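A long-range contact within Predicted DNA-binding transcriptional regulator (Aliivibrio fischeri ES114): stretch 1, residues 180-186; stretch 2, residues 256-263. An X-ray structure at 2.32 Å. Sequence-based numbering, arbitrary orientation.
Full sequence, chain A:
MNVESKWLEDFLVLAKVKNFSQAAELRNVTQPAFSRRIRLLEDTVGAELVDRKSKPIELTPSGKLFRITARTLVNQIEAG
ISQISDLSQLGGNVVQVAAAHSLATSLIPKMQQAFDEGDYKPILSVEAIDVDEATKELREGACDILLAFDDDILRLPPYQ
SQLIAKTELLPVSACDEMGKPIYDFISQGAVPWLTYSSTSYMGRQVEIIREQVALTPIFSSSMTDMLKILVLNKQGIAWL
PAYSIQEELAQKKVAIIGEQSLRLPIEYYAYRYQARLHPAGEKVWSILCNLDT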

# COMPACT_ATOMS: atom_id res chain seq x y z
N LYS A 180 49.55 -22.95 11.25
CA LYS A 180 50.16 -21.64 11.47
C LYS A 180 49.34 -20.58 10.75
O LYS A 180 48.83 -20.83 9.65
CB LYS A 180 51.61 -21.63 10.96
CG LYS A 180 52.67 -21.75 12.04
CD LYS A 180 53.59 -22.94 11.82
CE LYS A 180 54.71 -22.93 12.86
NZ LYS A 180 55.67 -24.05 12.70
N PRO A 181 49.20 -19.38 11.32
CA PRO A 181 48.39 -18.34 10.67
C PRO A 181 49.01 -17.89 9.36
O PRO A 181 50.14 -17.40 9.32
CB PRO A 181 48.36 -17.20 11.70
CG PRO A 181 49.55 -17.45 12.57
CD PRO A 181 49.73 -18.94 12.62
N ILE A 182 48.26 -18.06 8.26
CA ILE A 182 48.73 -17.62 6.95
C ILE A 182 48.78 -16.11 6.88
O ILE A 182 49.73 -15.52 6.35
CB ILE A 182 47.85 -18.23 5.85
CG1 ILE A 182 47.95 -19.75 5.87
CG2 ILE A 182 48.24 -17.68 4.49
CD1 ILE A 182 46.90 -20.44 5.06
N TYR A 183 47.75 -15.45 7.42
CA TYR A 183 47.75 -14.00 7.57
C TYR A 183 47.89 -13.66 9.04
O TYR A 183 47.64 -14.48 9.92
CB TYR A 183 46.47 -13.39 6.99
CG TYR A 183 46.16 -13.85 5.59
CD1 TYR A 183 46.86 -13.35 4.50
CD2 TYR A 183 45.17 -14.79 5.35
CE1 TYR A 183 46.59 -13.77 3.22
CE2 TYR A 183 44.88 -15.22 4.06
CZ TYR A 183 45.59 -14.70 3.00
OH TYR A 183 45.32 -15.12 1.72
N ASP A 184 48.28 -12.41 9.30
CA ASP A 184 48.57 -12.01 10.67
C ASP A 184 48.57 -10.49 10.74
O ASP A 184 48.47 -9.80 9.72
CB ASP A 184 49.90 -12.59 11.14
CG ASP A 184 51.07 -11.70 10.79
OD1 ASP A 184 51.25 -10.70 11.49
OD2 ASP A 184 51.79 -11.99 9.81
N PHE A 185 48.72 -9.97 11.96
CA PHE A 185 48.75 -8.53 12.21
C PHE A 185 50.12 -8.01 12.65
O PHE A 185 50.25 -6.81 12.88
CB PHE A 185 47.70 -8.15 13.27
CG PHE A 185 46.28 -8.33 12.81
CD1 PHE A 185 45.70 -7.45 11.91
CD2 PHE A 185 45.50 -9.38 13.30
CE1 PHE A 185 44.40 -7.62 11.49
CE2 PHE A 185 44.19 -9.54 12.89
CZ PHE A 185 43.64 -8.67 11.98
N ILE A 186 51.13 -8.88 12.77
CA ILE A 186 52.46 -8.41 13.14
C ILE A 186 53.11 -7.67 11.97
O ILE A 186 53.84 -6.69 12.17
CB ILE A 186 53.34 -9.57 13.64
CG1 ILE A 186 52.70 -10.30 14.83
CG2 ILE A 186 54.74 -9.07 13.97
CD1 ILE A 186 52.42 -9.43 16.05
N ILE A 256 42.74 -18.21 15.52
CA ILE A 256 42.62 -16.83 15.96
C ILE A 256 43.98 -16.15 15.83
O ILE A 256 45.00 -16.68 16.28
CB ILE A 256 42.10 -16.76 17.40
CG1 ILE A 256 40.87 -17.65 17.57
CG2 ILE A 256 41.78 -15.33 17.78
CD1 ILE A 256 40.40 -17.77 19.01
N ILE A 257 43.99 -14.97 15.22
CA ILE A 257 45.22 -14.24 14.95
C ILE A 257 45.25 -12.88 15.61
O ILE A 257 46.26 -12.17 15.50
CB ILE A 257 45.46 -14.09 13.44
CG1 ILE A 257 44.43 -13.14 12.83
CG2 ILE A 257 45.40 -15.45 12.75
CD1 ILE A 257 44.84 -12.57 11.51
N GLY A 258 44.18 -12.48 16.29
CA GLY A 258 44.09 -11.15 16.85
C GLY A 258 44.45 -11.10 18.33
O GLY A 258 44.55 -12.11 19.02
N GLU A 259 44.65 -9.87 18.80
CA GLU A 259 44.75 -9.62 20.23
C GLU A 259 43.39 -9.85 20.89
O GLU A 259 42.35 -9.85 20.23
CB GLU A 259 45.24 -8.18 20.46
CG GLU A 259 45.65 -7.85 21.88
CD GLU A 259 46.25 -6.46 21.99
OE1 GLU A 259 46.53 -5.85 20.94
OE2 GLU A 259 46.43 -5.97 23.13
N GLN A 260 43.41 -10.06 22.21
CA GLN A 260 42.16 -10.26 22.93
C GLN A 260 41.24 -9.05 22.79
O GLN A 260 40.01 -9.19 22.80
CB GLN A 260 42.44 -10.56 24.40
CG GLN A 260 41.21 -11.00 25.19
CD GLN A 260 40.69 -12.35 24.75
OE1 GLN A 260 41.46 -13.24 24.38
NE2 GLN A 260 39.37 -12.53 24.80
N SER A 261 41.82 -7.85 22.66
CA SER A 261 41.01 -6.66 22.43
C SER A 261 40.36 -6.64 21.05
O SER A 261 39.44 -5.86 20.83
CB SER A 261 41.87 -5.40 22.62
OG SER A 261 43.02 -5.45 21.80
N LEU A 262 40.83 -7.49 20.13
CA LEU A 262 40.19 -7.61 18.83
C LEU A 262 39.00 -8.56 18.85
O LEU A 262 38.14 -8.48 17.96
CB LEU A 262 41.20 -8.08 17.78
CG LEU A 262 42.36 -7.13 17.47
CD1 LEU A 262 43.22 -7.68 16.35
CD2 LEU A 262 41.83 -5.74 17.11
N ARG A 263 38.92 -9.44 19.84
CA ARG A 263 37.75 -10.31 20.00
C ARG A 263 36.57 -9.47 20.48
O ARG A 263 36.64 -8.85 21.54
CB ARG A 263 38.06 -11.44 20.98
CG ARG A 263 39.23 -12.32 20.58
CD ARG A 263 39.45 -13.43 21.60
NE ARG A 263 40.41 -14.44 21.14
CZ ARG A 263 41.71 -14.43 21.43
NH1 ARG A 263 42.21 -13.46 22.18
NH2 ARG A 263 42.50 -15.39 20.98

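What holds the two stretches together? No hydrogen bond crosses between them, so the contact rests on apolar packing, and it is small, burying 247 Å² counted over both sides. Neither backbone pairs with the other as strands would. They come nearest where the CA of Asp-184 lies 5.9 Å from the CA of Ile-257, and the next pair, the CA atoms of Phe-185 and Gly-258, is already 7.1 Å apart. That spacing leaves room for side chains to fill the gap, and the residues that matter most are Ile-257 and Phe-185, each with its CA-to-CB bond directed toward the other stretch.

How does one isoleucine reach so much of the facing stretch? With chi1 at 69° (p) and chi2 at 160° (t), Ile-257 spreads its methyls along the facing stretch: both CG2 and CD1 lie 3.7 Å from the backbone O of Tyr-183. CG2 also meets the ring of Pro-181, 3.6 Å from its CB. CD1, carried farther out by the trans chi2, also sits 3.9 Å from the CA of Asp-184 and 3.4 Å from CE2 of Phe-185. The branched side chain thus spans the stretch from proline to phenylalanine, pressing on backbone as well as side chains. Pro-181, its ring in the C-gamma endo pucker, offers a rigid hydrocarbon surface to the CG2 methyl, and close packing of this kind needs no particular direction of approach.

What surrounds the ring of Phe-185? With chi1 at -67° (m) and chi2 at -74°, the ring extends from the backbone of the first stretch into the space beside Ile-257, Gly-258 and Leu-262. Leu-262 lies over one face, with its CD1 4.0 Å from CE2 of Phe-185, while CD1 of Ile-257 approaches obliquely. The CA of Gly-258 is also oblique to the ring, 4.2 Å from CD2 of Phe-185. Having no side chain matters at Gly-258: an ideally placed CB would fall 3.0 Å from CD1 of Leu-262, a clash within its own stretch, whereas it would still be 4.2 Å from CE2 of Phe-185.

How is Leu-262 brought to the ring from four residues beyond Gly-258? The chain turns back on itself, with N of Leu-262 donating to O of Glu-259 at 2.8 Å and N of Arg-263 donating to O of Gln-260 at 3.2 Å. Leu-262 is buried, its CA-to-CB bond points toward the first stretch, and its chi1 of -65° (m) and chi2 of -176° (t) place CD1 over the phenylalanine ring.

Why do the polar side chains of the first stretch add so little? Tyr-183 and Asp-184 start sideways and their ends lead away from the second stretch. The OH of Tyr-183 is hydrogen-bonded elsewhere in the structure. The closest atom of Tyr-183 to the second stretch is its backbone O, and Asp-184 likewise meets the contact through its CA.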